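Local coordinates for 190aa long hypothetical protein (Pyrococcus horikoshii, PDB 2DDZ), which is of unknown function but belongs to the DUF366 family, probably related to class II tRNA synthetases, and is found as a hexamer, at residues V39-C44 and G65-H70; H70-L75 and S131-I136; R118-S123 and I136-K141. All coordinates share one frame; numbering follows the deposited sequence.

Interaction 1: residues V39-C44 and G65-H70; sequences VFRGKC and GDDMVH
An antiparallel strand pair within the mixed sheet joins Phe-40 to His-70, Arg-41 to Val-69 and Gly-42 to Met-68. The amide of His-70 N donates to Phe-40 O at 2.8 Å, and Gly-42 N and Met-68 O close a second ladder rung. His-70 CB lies over one face of the Phe-40 ring, 3.5 Å from its centroid in a CH-pi contact, offset toward CZ. Phe-40 CG sits between its own N and carbonyl carbon (chi1 53°), and the ring beyond it turns one face to His-70 CB; the imidazole itself is slid aside, barely overlapping it. Its NE2 makes a weak hydrogen bond to Lys-43 O, while ND1 is taken by His-135. A beta bulge interrupts the ladder between Gly-42 and Cys-44, shifting the register by one residue before Cys-44 pairs with Gly-65 of the short strand 64-65. Beyond the bulge, Cys-44 CB touches the rim of the His-70 ring at CE1 and, 3.8 Å away, Met-68 SD. On the face shared with Val-69, the extended Arg-41 chain carries its guanidinium to Asp-67 in a salt bridge, Arg-41 NE reaching Asp-67 OD1 at 3.1 Å with the two flat groups turned 34° apart. Val-140 packs against both of these charged side chains.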
ATOM      1  N   VAL E  39     -26.913  11.591  -2.016  1.00 39.35           N
ATOM      2  CA  VAL E  39     -27.319  12.907  -1.538  1.00 33.41           C
ATOM      3  C   VAL E  39     -28.737  12.879  -1.021  1.00 40.04           C
ATOM      4  O   VAL E  39     -29.649  12.393  -1.689  1.00 38.60           O
ATOM      5  CB  VAL E  39     -27.199  13.936  -2.664  1.00 35.51           C
ATOM      6  CG1 VAL E  39     -27.585  15.312  -2.170  1.00 31.36           C
ATOM      7  CG2 VAL E  39     -25.764  13.926  -3.199  1.00 31.12           C
ATOM      8  N   PHE E  40     -28.916  13.391   0.188  1.00 38.79           N
ATOM      9  CA  PHE E  40     -30.229  13.440   0.799  1.00 46.23           C
ATOM     10  C   PHE E  40     -30.387  14.675   1.676  1.00 48.82           C
ATOM     11  O   PHE E  40     -29.461  15.480   1.827  1.00 41.38           O
ATOM     12  CB  PHE E  40     -30.481  12.184   1.633  1.00 41.87           C
ATOM     13  CG  PHE E  40     -29.410  11.897   2.649  1.00 47.33           C
ATOM     14  CD1 PHE E  40     -28.143  11.496   2.240  1.00 44.03           C
ATOM     15  CD2 PHE E  40     -29.670  12.009   4.014  1.00 42.31           C
ATOM     16  CE1 PHE E  40     -27.149  11.172   3.177  1.00 42.83           C
ATOM     17  CE2 PHE E  40     -28.681  11.687   4.969  1.00 47.26           C
ATOM     18  CZ  PHE E  40     -27.416  11.278   4.547  1.00 48.76           C
ATOM     19  N   ARG E  41     -31.576  14.822   2.252  1.00 42.16           N
ATOM     20  CA  ARG E  41     -31.883  15.945   3.117  1.00 40.50           C
ATOM     21  C   ARG E  41     -32.557  15.438   4.388  1.00 41.45           C
ATOM     22  O   ARG E  41     -33.273  14.430   4.371  1.00 42.96           O
ATOM     23  CB  ARG E  41     -32.787  16.942   2.383  1.00 42.86           C
ATOM     24  CG  ARG E  41     -33.041  18.248   3.122  1.00 51.76           C
ATOM     25  CD  ARG E  41     -33.956  19.158   2.296  1.00 59.32           C
ATOM     26  NE  ARG E  41     -34.324  20.400   2.982  1.00 68.76           N
ATOM     27  CZ  ARG E  41     -35.157  21.317   2.490  1.00 65.10           C
ATOM     28  NH1 ARG E  41     -35.721  21.143   1.302  1.00 59.26           N
ATOM     29  NH2 ARG E  41     -35.428  22.412   3.187  1.00 60.88           N
ATOM     30  N   GLY E  42     -32.310  16.128   5.496  1.00 36.84           N
ATOM     31  CA  GLY E  42     -32.902  15.712   6.751  1.00 41.51           C
ATOM     32  C   GLY E  42     -32.241  16.380   7.934  1.00 46.19           C
ATOM     33  O   GLY E  42     -31.489  17.348   7.773  1.00 40.19           O
ATOM     34  N   LYS E  43     -32.530  15.865   9.124  1.00 40.26           N
ATOM     35  CA  LYS E  43     -31.970  16.395  10.360  1.00 43.24           C
ATOM     36  C   LYS E  43     -30.547  15.896  10.571  1.00 46.63           C
ATOM     37  O   LYS E  43     -30.121  14.892   9.986  1.00 37.30           O
ATOM     38  CB  LYS E  43     -32.809  15.954  11.559  1.00 54.21           C
ATOM     39  CG  LYS E  43     -34.249  16.417  11.532  1.00 63.08           C
ATOM     40  CD  LYS E  43     -35.020  15.863  12.721  1.00 64.10           C
ATOM     41  CE  LYS E  43     -36.484  16.263  12.647  1.00 69.19           C
ATOM     42  NZ  LYS E  43     -37.123  15.773  11.384  1.00 77.73           N
ATOM     43  N   CYS E  44     -29.821  16.603  11.426  1.00 48.06           N
ATOM     44  CA  CYS E  44     -28.453  16.237  11.749  1.00 44.22           C
ATOM     45  C   CYS E  44     -28.274  16.194  13.260  1.00 46.46           C
ATOM     46  O   CYS E  44     -28.284  17.230  13.920  1.00 50.86           O
ATOM     47  CB  CYS E  44     -27.471  17.245  11.151  1.00 50.27           C
ATOM     48  SG  CYS E  44     -25.739  16.914  11.576  1.00 53.24           S
ATOM     49  N   GLY E  65     -28.602  20.027  13.822  1.00 44.66           N
ATOM     50  CA  GLY E  65     -29.268  20.904  12.879  1.00 41.03           C
ATOM     51  C   GLY E  65     -30.599  20.242  12.620  1.00 47.87           C
ATOM     52  O   GLY E  65     -30.711  19.022  12.774  1.00 49.38           O
ATOM     53  N   ASP E  66     -31.618  21.014  12.256  1.00 42.69           N
ATOM     54  CA  ASP E  66     -32.918  20.409  11.987  1.00 49.61           C
ATOM     55  C   ASP E  66     -33.129  20.159  10.503  1.00 43.21           C
ATOM     56  O   ASP E  66     -33.951  19.331  10.119  1.00 50.53           O
ATOM     57  CB  ASP E  66     -34.054  21.287  12.530  1.00 57.67           C
ATOM     58  CG  ASP E  66     -34.100  21.317  14.055  1.00 68.93           C
ATOM     59  OD1 ASP E  66     -34.064  20.233  14.688  1.00 61.28           O
ATOM     60  OD2 ASP E  66     -34.181  22.428  14.620  1.00 70.87           O
ATOM     61  N   ASP E  67     -32.377  20.868   9.669  1.00 37.75           N
ATOM     62  CA  ASP E  67     -32.520  20.723   8.230  1.00 40.06           C
ATOM     63  C   ASP E  67     -31.180  20.934   7.527  1.00 41.32           C
ATOM     64  O   ASP E  67     -30.654  22.050   7.485  1.00 33.13           O
ATOM     65  CB  ASP E  67     -33.551  21.730   7.734  1.00 40.70           C
ATOM     66  CG  ASP E  67     -34.049  21.411   6.353  1.00 50.89           C
ATOM     67  OD1 ASP E  67     -34.252  20.210   6.067  1.00 56.90           O
ATOM     68  OD2 ASP E  67     -34.253  22.358   5.566  1.00 55.76           O
ATOM     69  N   MET E  68     -30.653  19.861   6.942  1.00 41.26           N
ATOM     70  CA  MET E  68     -29.348  19.909   6.283  1.00 41.85           C
ATOM     71  C   MET E  68     -29.309  19.034   5.030  1.00 39.99           C
ATOM     72  O   MET E  68     -30.021  18.029   4.939  1.00 36.55           O
ATOM     73  CB  MET E  68     -28.291  19.424   7.298  1.00 35.74           C
ATOM     74  CG  MET E  68     -26.804  19.602   6.958  1.00 51.32           C
ATOM     75  SD  MET E  68     -25.699  18.931   8.251  1.00 28.31           S
ATOM     76  CE  MET E  68     -25.588  20.243   9.216  1.00 28.52           C
ATOM     77  N   VAL E  69     -28.495  19.438   4.056  1.00 41.21           N
ATOM     78  CA  VAL E  69     -28.288  18.659   2.833  1.00 43.05           C
ATOM     79  C   VAL E  69     -27.027  17.821   3.126  1.00 47.98           C
ATOM     80  O   VAL E  69     -25.957  18.375   3.410  1.00 41.80           O
ATOM     81  CB  VAL E  69     -28.020  19.563   1.598  1.00 46.80           C
ATOM     82  CG1 VAL E  69     -27.580  18.709   0.415  1.00 48.02           C
ATOM     83  CG2 VAL E  69     -29.283  20.333   1.224  1.00 46.47           C
ATOM     84  N   HIS E  70     -27.158  16.499   3.067  1.00 42.86           N
ATOM     85  CA  HIS E  70     -26.039  15.603   3.361  1.00 43.48           C
ATOM     86  C   HIS E  70     -25.428  14.951   2.132  1.00 43.97           C
ATOM     87  O   HIS E  70     -26.141  14.577   1.189  1.00 37.89           O
ATOM     88  CB  HIS E  70     -26.499  14.487   4.311  1.00 45.85           C
ATOM     89  CG  HIS E  70     -27.037  14.981   5.617  1.00 50.48           C
ATOM     90  ND1 HIS E  70     -26.224  15.428   6.638  1.00 46.23           N
ATOM     91  CD2 HIS E  70     -28.310  15.107   6.067  1.00 46.28           C
ATOM     92  CE1 HIS E  70     -26.971  15.806   7.660  1.00 52.09           C
ATOM     93  NE2 HIS E  70     -28.242  15.621   7.339  1.00 50.36           N
TER

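Interaction 2: residues H70-L75 and S131-I136; sequences HYILEL and SIKIHI
His-135 CG stands anti to its backbone N (chi1 172°), while His-70 CG lies beside its own N (chi1 -59°); these torsions start the two imidazoles toward each other across neighbouring strands. Strands 68-75 and 131-139 are antiparallel partners inside the mixed sheet, in regular register from Tyr-71 opposite Ile-136 to Leu-75 opposite Ile-132. His-70 ND1 and His-135 NE2 share a hydrogen bond of 3.0 Å whose donor can be either nitrogen. The rings meet rim to rim, planes 38° apart, and Tyr-16 stacks on His-135.

On the same face, Lys-133 bends at three successive torsions, and its CD rests 3.4 Å from Glu-74 CG. Lys-133 NZ stays 4.2 Å from Glu-74 OE1, beyond a salt bridge; a water joins them, donating to Glu-74 OE1 at 2.6 Å and accepting from Lys-133 NZ. NZ is also held by the backbone carbonyls of Ala-20 and Arg-22. The other carboxylate oxygen, Glu-74 OE2, accepts Ser-131 OG at 2.8 Å through its anti lone pair and also receives His-24 N, so both oxygens of this buried group are engaged. An alanine at Glu-74 would probably leave Ser-131 OG and His-24 N without this acceptor and deprive the Lys-133 charge of its water-linked counterpart.

The other face is mostly apolar. Leu-73 and Leu-75 meet Ile-134 and Ile-132 through their CB atoms, and Leu-73, Leu-75 and Ile-136 pack against helix 81-100. Tyr-71 sends its OH to Ser-168, while its ring edge faces the strand opposite: Tyr-71 CD1 lies 3.4 Å from Ile-136 O and 3.8 Å from Ile-136 CB.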
ATOM      1  N   HIS E  70     -27.158  16.499   3.067  1.00 42.86           N
ATOM      2  CA  HIS E  70     -26.039  15.603   3.361  1.00 43.48           C
ATOM      3  C   HIS E  70     -25.428  14.951   2.132  1.00 43.97           C
ATOM      4  O   HIS E  70     -26.141  14.577   1.189  1.00 37.89           O
ATOM      5  CB  HIS E  70     -26.499  14.487   4.311  1.00 45.85           C
ATOM      6  CG  HIS E  70     -27.037  14.981   5.617  1.00 50.48           C
ATOM      7  ND1 HIS E  70     -26.224  15.428   6.638  1.00 46.23           N
ATOM      8  CD2 HIS E  70     -28.310  15.107   6.067  1.00 46.28           C
ATOM      9  CE1 HIS E  70     -26.971  15.806   7.660  1.00 52.09           C
ATOM     10  NE2 HIS E  70     -28.242  15.621   7.339  1.00 50.36           N
ATOM     11  N   TYR E  71     -24.107  14.807   2.144  1.00 39.48           N
ATOM     12  CA  TYR E  71     -23.416  14.142   1.041  1.00 34.18           C
ATOM     13  C   TYR E  71     -22.594  13.025   1.638  1.00 33.03           C
ATOM     14  O   TYR E  71     -21.737  13.266   2.483  1.00 42.68           O
ATOM     15  CB  TYR E  71     -22.466  15.079   0.287  1.00 39.64           C
ATOM     16  CG  TYR E  71     -23.108  16.307  -0.293  1.00 43.16           C
ATOM     17  CD1 TYR E  71     -23.494  17.362   0.530  1.00 47.16           C
ATOM     18  CD2 TYR E  71     -23.318  16.430  -1.671  1.00 39.83           C
ATOM     19  CE1 TYR E  71     -24.069  18.517   0.005  1.00 41.35           C
ATOM     20  CE2 TYR E  71     -23.899  17.588  -2.213  1.00 33.08           C
ATOM     21  CZ  TYR E  71     -24.269  18.626  -1.360  1.00 35.36           C
ATOM     22  OH  TYR E  71     -24.829  19.773  -1.862  1.00 37.69           O
ATOM     23  N   ILE E  72     -22.859  11.802   1.211  1.00 32.52           N
ATOM     24  CA  ILE E  72     -22.111  10.670   1.712  1.00 30.22           C
ATOM     25  C   ILE E  72     -21.389  10.030   0.559  1.00 33.68           C
ATOM     26  O   ILE E  72     -21.994   9.500  -0.370  1.00 28.92           O
ATOM     27  CB  ILE E  72     -23.015   9.663   2.402  1.00 35.63           C
ATOM     28  CG1 ILE E  72     -23.388  10.214   3.772  1.00 30.45           C
ATOM     29  CG2 ILE E  72     -22.309   8.317   2.545  1.00 31.34           C
ATOM     30  CD1 ILE E  72     -24.601   9.584   4.295  1.00 62.74           C
ATOM     31  N   LEU E  73     -20.071  10.106   0.634  1.00 34.60           N
ATOM     32  CA  LEU E  73     -19.216   9.580  -0.393  1.00 25.40           C
ATOM     33  C   LEU E  73     -18.413   8.365   0.057  1.00 26.83           C
ATOM     34  O   LEU E  73     -17.904   8.325   1.181  1.00 34.12           O
ATOM     35  CB  LEU E  73     -18.280  10.693  -0.847  1.00 41.91           C
ATOM     36  CG  LEU E  73     -17.231  10.330  -1.890  1.00 44.78           C
ATOM     37  CD1 LEU E  73     -17.921   9.872  -3.164  1.00 49.58           C
ATOM     38  CD2 LEU E  73     -16.353  11.538  -2.148  1.00 46.92           C
ATOM     39  N   GLU E  74     -18.334   7.359  -0.814  1.00 27.70           N
ATOM     40  CA  GLU E  74     -17.543   6.169  -0.533  1.00 28.79           C
ATOM     41  C   GLU E  74     -16.743   5.789  -1.773  1.00 27.26           C
ATOM     42  O   GLU E  74     -17.279   5.643  -2.865  1.00 24.79           O
ATOM     43  CB  GLU E  74     -18.403   4.985  -0.083  1.00 31.23           C
ATOM     44  CG  GLU E  74     -17.551   3.804   0.419  1.00 24.05           C
ATOM     45  CD  GLU E  74     -18.325   2.841   1.319  1.00 39.07           C
ATOM     46  OE1 GLU E  74     -19.554   2.722   1.153  1.00 35.55           O
ATOM     47  OE2 GLU E  74     -17.706   2.182   2.182  1.00 29.47           O
ATOM     48  N   LEU E  75     -15.438   5.660  -1.584  1.00 28.77           N
ATOM     49  CA  LEU E  75     -14.536   5.316  -2.664  1.00 31.13           C
ATOM     50  C   LEU E  75     -13.669   4.129  -2.270  1.00 34.01           C
ATOM     51  O   LEU E  75     -12.938   4.159  -1.275  1.00 36.29           O
ATOM     52  CB  LEU E  75     -13.646   6.518  -3.011  1.00 34.55           C
ATOM     53  CG  LEU E  75     -14.382   7.769  -3.496  1.00 38.65           C
ATOM     54  CD1 LEU E  75     -13.388   8.845  -3.840  1.00 41.13           C
ATOM     55  CD2 LEU E  75     -15.226   7.421  -4.717  1.00 37.80           C
ATOM     56  N   SER E 131     -12.208   1.151   2.520  1.00 26.34           N
ATOM     57  CA  SER E 131     -12.634   2.270   1.696  1.00 24.55           C
ATOM     58  C   SER E 131     -12.446   3.649   2.327  1.00 26.12           C
ATOM     59  O   SER E 131     -12.150   3.775   3.517  1.00 29.59           O
ATOM     60  CB  SER E 131     -14.113   2.092   1.343  1.00 28.09           C
ATOM     61  OG  SER E 131     -14.906   2.342   2.488  1.00 24.50           O
ATOM     62  N   ILE E 132     -12.635   4.675   1.498  1.00 22.97           N
ATOM     63  CA  ILE E 132     -12.551   6.067   1.919  1.00 22.90           C
ATOM     64  C   ILE E 132     -13.999   6.504   2.118  1.00 33.55           C
ATOM     65  O   ILE E 132     -14.856   6.219   1.275  1.00 31.98           O
ATOM     66  CB  ILE E 132     -11.929   6.969   0.828  1.00 31.14           C
ATOM     67  CG1 ILE E 132     -10.405   6.820   0.808  1.00 35.11           C
ATOM     68  CG2 ILE E 132     -12.317   8.412   1.068  1.00 33.07           C
ATOM     69  CD1 ILE E 132      -9.945   5.440   0.431  1.00 67.57           C
ATOM     70  N   LYS E 133     -14.263   7.189   3.226  1.00 31.62           N
ATOM     71  CA  LYS E 133     -15.600   7.659   3.550  1.00 26.48           C
ATOM     72  C   LYS E 133     -15.606   9.132   3.887  1.00 29.59           C
ATOM     73  O   LYS E 133     -14.899   9.571   4.795  1.00 34.59           O
ATOM     74  CB  LYS E 133     -16.171   6.869   4.733  1.00 28.40           C
ATOM     75  CG  LYS E 133     -16.685   5.508   4.342  1.00 28.79           C
ATOM     76  CD  LYS E 133     -17.759   5.640   3.268  1.00 39.43           C
ATOM     77  CE  LYS E 133     -18.999   6.414   3.759  1.00 35.02           C
ATOM     78  NZ  LYS E 133     -20.109   5.524   4.227  1.00 34.79           N
ATOM     79  N   ILE E 134     -16.430   9.888   3.167  1.00 28.88           N
ATOM     80  CA  ILE E 134     -16.541  11.335   3.355  1.00 27.48           C
ATOM     81  C   ILE E 134     -17.967  11.840   3.579  1.00 27.25           C
ATOM     82  O   ILE E 134     -18.900  11.397   2.923  1.00 29.60           O
ATOM     83  CB  ILE E 134     -16.014  12.108   2.107  1.00 33.96           C
ATOM     84  CG1 ILE E 134     -14.561  11.748   1.809  1.00 33.09           C
ATOM     85  CG2 ILE E 134     -16.168  13.602   2.317  1.00 29.51           C
ATOM     86  CD1 ILE E 134     -13.761  11.442   3.032  1.00 60.88           C
ATOM     87  N   HIS E 135     -18.133  12.777   4.501  1.00 25.31           N
ATOM     88  CA  HIS E 135     -19.440  13.380   4.712  1.00 29.02           C
ATOM     89  C   HIS E 135     -19.357  14.890   4.573  1.00 30.16           C
ATOM     90  O   HIS E 135     -18.408  15.513   5.032  1.00 37.93           O
ATOM     91  CB  HIS E 135     -20.033  13.073   6.095  1.00 35.73           C
ATOM     92  CG  HIS E 135     -21.285  13.854   6.392  1.00 36.32           C
ATOM     93  ND1 HIS E 135     -21.284  15.018   7.130  1.00 35.52           N
ATOM     94  CD2 HIS E 135     -22.567  13.671   5.985  1.00 32.05           C
ATOM     95  CE1 HIS E 135     -22.508  15.519   7.164  1.00 34.91           C
ATOM     96  NE2 HIS E 135     -23.304  14.722   6.478  1.00 35.70           N
ATOM     97  N   ILE E 136     -20.346  15.474   3.914  1.00 34.04           N
ATOM     98  CA  ILE E 136     -20.414  16.921   3.785  1.00 35.76           C
ATOM     99  C   ILE E 136     -21.845  17.260   4.141  1.00 36.00           C
ATOM    100  O   ILE E 136     -22.767  16.559   3.733  1.00 33.87           O
ATOM    101  CB  ILE E 136     -20.162  17.444   2.359  1.00 34.71           C
ATOM    102  CG1 ILE E 136     -18.720  17.184   1.923  1.00 35.56           C
ATOM    103  CG2 ILE E 136     -20.474  18.936   2.309  1.00 25.47           C
ATOM    104  CD1 ILE E 136     -18.484  15.757   1.524  1.00 69.92           C
TER
HETATM  105  O   HOH W   1     -21.581   4.316   1.578  1.00 34.16           O

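Interaction 3: residues R118-S123 and I136-K141; sequences RKLSIS and IGLNVK
Ser-121 and Leu-138 face each other across the beta hairpin of strands 118-128 and 131-139, as a non-hydrogen-bonded pair of the antiparallel ladder. Leu-138 CG lies anti to its carbonyl carbon (chi1 -57°), and the CD2 branch reaches across to Ser-121 CB at 3.4 Å, a contact tighter than usual for two carbons. Ser-121 OG stands between its backbone N and carbonyl carbon, and its hydroxyl bonds to Ile-113 N of strand 112-115. Leu-120 CG approaches Leu-138 CD2 more loosely, at 4.4 Å; Leu-120 also packs against Ile-113 and Leu-99, the latter from helix 81-100. The Lys-119 chain, bent at chi3 and chi4, curls back to set NZ 2.9 Å from Ser-121 O in a hydrogen bond.

The next pair, Ile-122 with Gly-137, is hydrogen-bonded in both directions, Gly-137 N giving to Ile-122 O at 2.8 Å. Ile-122 places CG1 between its N and carbonyl carbon (chi1 62°), and this atom lies 4.0 Å from Gly-137 CA. A CB on Gly-137 would come very close to Ile-122 CG1, so the bare glycine lets the isoleucine lie close over the strand. The sheet continues past Gly-137 into strand 68-75, where Met-68 packs on Ile-122.

At the Ser-123/Ile-136 end, Ser-123 OG is anti to its backbone N and lies 3.7 Å from Ile-136 CG1; it bonds to His-135 O and also meets Gln-88 NE2. At the Leu-120/Asn-139 end, Asn-139 N donates almost straight to Leu-120 O, at 3.0 Å. The Asn-139 carboxamide folds back toward the same carbonyl; its ND2 makes a weak hydrogen bond to Ile-152 O, and stands 3.0 Å from Leu-120 O at an angle too poor for one.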
ATOM      1  N   ARG E 118     -19.723  33.645   8.469  1.00 40.08           N
ATOM      2  CA  ARG E 118     -20.608  32.649   9.081  1.00 42.95           C
ATOM      3  C   ARG E 118     -20.441  31.253   8.448  1.00 42.97           C
ATOM      4  O   ARG E 118     -20.354  31.119   7.220  1.00 40.37           O
ATOM      5  CB  ARG E 118     -22.048  33.144   8.948  1.00 47.92           C
ATOM      6  CG  ARG E 118     -22.248  34.521   9.583  1.00 55.04           C
ATOM      7  CD  ARG E 118     -23.565  35.156   9.176  1.00 54.94           C
ATOM      8  NE  ARG E 118     -24.713  34.406   9.680  1.00 51.01           N
ATOM      9  CZ  ARG E 118     -25.947  34.526   9.197  1.00 49.03           C
ATOM     10  NH1 ARG E 118     -26.191  35.369   8.201  1.00 40.74           N
ATOM     11  NH2 ARG E 118     -26.936  33.801   9.706  1.00 46.87           N
ATOM     12  N   LYS E 119     -20.404  30.216   9.284  1.00 42.93           N
ATOM     13  CA  LYS E 119     -20.208  28.849   8.796  1.00 44.95           C
ATOM     14  C   LYS E 119     -21.457  28.194   8.226  1.00 51.54           C
ATOM     15  O   LYS E 119     -22.478  28.064   8.901  1.00 47.77           O
ATOM     16  CB  LYS E 119     -19.626  27.955   9.904  1.00 46.42           C
ATOM     17  CG  LYS E 119     -19.005  26.650   9.383  1.00 44.26           C
ATOM     18  CD  LYS E 119     -18.146  25.944  10.436  1.00 48.52           C
ATOM     19  CE  LYS E 119     -18.978  25.461  11.624  1.00 52.89           C
ATOM     20  NZ  LYS E 119     -20.047  24.502  11.217  1.00 56.21           N
ATOM     21  N   LEU E 120     -21.350  27.759   6.975  1.00 49.74           N
ATOM     22  CA  LEU E 120     -22.444  27.112   6.262  1.00 42.17           C
ATOM     23  C   LEU E 120     -22.437  25.590   6.344  1.00 43.08           C
ATOM     24  O   LEU E 120     -23.494  24.954   6.304  1.00 42.61           O
ATOM     25  CB  LEU E 120     -22.378  27.507   4.781  1.00 43.58           C
ATOM     26  CG  LEU E 120     -23.271  26.788   3.761  1.00 41.25           C
ATOM     27  CD1 LEU E 120     -24.725  27.240   3.933  1.00 34.72           C
ATOM     28  CD2 LEU E 120     -22.782  27.113   2.340  1.00 35.69           C
ATOM     29  N   SER E 121     -21.247  25.011   6.488  1.00 44.71           N
ATOM     30  CA  SER E 121     -21.099  23.554   6.466  1.00 44.62           C
ATOM     31  C   SER E 121     -20.401  22.842   7.620  1.00 36.73           C
ATOM     32  O   SER E 121     -19.911  23.451   8.560  1.00 43.25           O
ATOM     33  CB  SER E 121     -20.341  23.176   5.194  1.00 46.09           C
ATOM     34  OG  SER E 121     -19.004  23.671   5.265  1.00 35.23           O
ATOM     35  N   ILE E 122     -20.391  21.519   7.507  1.00 37.05           N
ATOM     36  CA  ILE E 122     -19.698  20.614   8.417  1.00 31.14           C
ATOM     37  C   ILE E 122     -19.215  19.503   7.492  1.00 37.96           C
ATOM     38  O   ILE E 122     -19.827  19.234   6.443  1.00 32.51           O
ATOM     39  CB  ILE E 122     -20.585  20.006   9.530  1.00 40.15           C
ATOM     40  CG1 ILE E 122     -21.702  19.152   8.926  1.00 33.78           C
ATOM     41  CG2 ILE E 122     -21.081  21.124  10.462  1.00 30.31           C
ATOM     42  CD1 ILE E 122     -22.375  18.249   9.946  1.00 33.66           C
ATOM     43  N   SER E 123     -18.109  18.871   7.852  1.00 34.54           N
ATOM     44  CA  SER E 123     -17.565  17.828   7.003  1.00 31.01           C
ATOM     45  C   SER E 123     -16.552  16.993   7.752  1.00 27.95           C
ATOM     46  O   SER E 123     -16.012  17.414   8.770  1.00 33.67           O
ATOM     47  CB  SER E 123     -16.891  18.467   5.772  1.00 25.82           C
ATOM     48  OG  SER E 123     -16.409  17.495   4.857  1.00 29.10           O
ATOM     49  N   ILE E 136     -20.346  15.474   3.914  1.00 34.04           N
ATOM     50  CA  ILE E 136     -20.414  16.921   3.785  1.00 35.76           C
ATOM     51  C   ILE E 136     -21.845  17.260   4.141  1.00 36.00           C
ATOM     52  O   ILE E 136     -22.767  16.559   3.733  1.00 33.87           O
ATOM     53  CB  ILE E 136     -20.162  17.444   2.359  1.00 34.71           C
ATOM     54  CG1 ILE E 136     -18.720  17.184   1.923  1.00 35.56           C
ATOM     55  CG2 ILE E 136     -20.474  18.936   2.309  1.00 25.47           C
ATOM     56  CD1 ILE E 136     -18.484  15.757   1.524  1.00 69.92           C
ATOM     57  N   GLY E 137     -22.021  18.327   4.910  1.00 36.94           N
ATOM     58  CA  GLY E 137     -23.348  18.742   5.307  1.00 38.11           C
ATOM     59  C   GLY E 137     -23.475  20.237   5.130  1.00 39.58           C
ATOM     60  O   GLY E 137     -22.575  20.980   5.501  1.00 39.63           O
ATOM     61  N   LEU E 138     -24.577  20.680   4.534  1.00 39.09           N
ATOM     62  CA  LEU E 138     -24.798  22.107   4.336  1.00 40.42           C
ATOM     63  C   LEU E 138     -26.109  22.469   5.010  1.00 39.47           C
ATOM     64  O   LEU E 138     -27.141  21.849   4.735  1.00 36.09           O
ATOM     65  CB  LEU E 138     -24.878  22.453   2.845  1.00 27.98           C
ATOM     66  CG  LEU E 138     -23.696  22.084   1.941  1.00 36.13           C
ATOM     67  CD1 LEU E 138     -23.985  22.592   0.538  1.00 40.32           C
ATOM     68  CD2 LEU E 138     -22.391  22.697   2.470  1.00 26.75           C
ATOM     69  N   ASN E 139     -26.065  23.457   5.902  1.00 45.75           N
ATOM     70  CA  ASN E 139     -27.272  23.906   6.599  1.00 45.48           C
ATOM     71  C   ASN E 139     -28.286  24.428   5.579  1.00 45.90           C
ATOM     72  O   ASN E 139     -27.928  25.196   4.682  1.00 40.75           O
ATOM     73  CB  ASN E 139     -26.969  25.062   7.566  1.00 36.93           C
ATOM     74  CG  ASN E 139     -26.030  24.677   8.698  1.00 42.96           C
ATOM     75  OD1 ASN E 139     -26.286  23.739   9.447  1.00 42.73           O
ATOM     76  ND2 ASN E 139     -24.938  25.425   8.836  1.00 40.09           N
ATOM     77  N   VAL E 140     -29.536  23.990   5.702  1.00 48.96           N
ATOM     78  CA  VAL E 140     -30.601  24.493   4.839  1.00 44.91           C
ATOM     79  C   VAL E 140     -31.102  25.720   5.633  1.00 50.03           C
ATOM     80  O   VAL E 140     -31.225  26.823   5.094  1.00 48.20           O
ATOM     81  CB  VAL E 140     -31.744  23.477   4.680  1.00 48.45           C
ATOM     82  CG1 VAL E 140     -32.902  24.113   3.916  1.00 39.11           C
ATOM     83  CG2 VAL E 140     -31.238  22.247   3.929  1.00 40.92           C
ATOM     84  N   LYS E 141     -31.353  25.486   6.924  1.00 46.20           N
ATOM     85  CA  LYS E 141     -31.783  26.496   7.878  1.00 47.09           C
ATOM     86  C   LYS E 141     -30.729  26.476   9.004  1.00 54.39           C
ATOM     87  O   LYS E 141     -29.891  25.558   9.068  1.00 42.47           O
ATOM     88  CB  LYS E 141     -33.142  26.142   8.508  1.00 54.73           C
ATOM     89  CG  LYS E 141     -34.257  25.742   7.543  1.00 57.31           C
ATOM     90  CD  LYS E 141     -35.497  25.226   8.307  1.00 59.74           C
ATOM     91  CE  LYS E 141     -36.506  24.532   7.386  1.00 49.54           C
ATOM     92  NZ  LYS E 141     -36.902  25.390   6.234  1.00 60.38           N
TER

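The three contacts follow one another across a single sheet: strand 36-45 pairs with 68-75, which pairs with 131-139, which pairs with 118-128. Interactions 1 and 2 share His-70 and lie about 15 Å apart between centres, with Phe-40 CE1 against Ile-72 CD1. Interactions 1 and 3 are closer, about 9 Å between centres, tied by probable hydrogen bonds from Val-69 N to Leu-138 O (2.8 Å) and from Val-140 N to Asp-67 O. Ile-136 belongs to both interactions 2 and 3. The side chain of Phe-40 is about 7 Å from a bound guanidine; His-135 and Ile-122 each have a bound glycerol, probably from the crystallisation liquor, about 4 and 5 Å from their side chains.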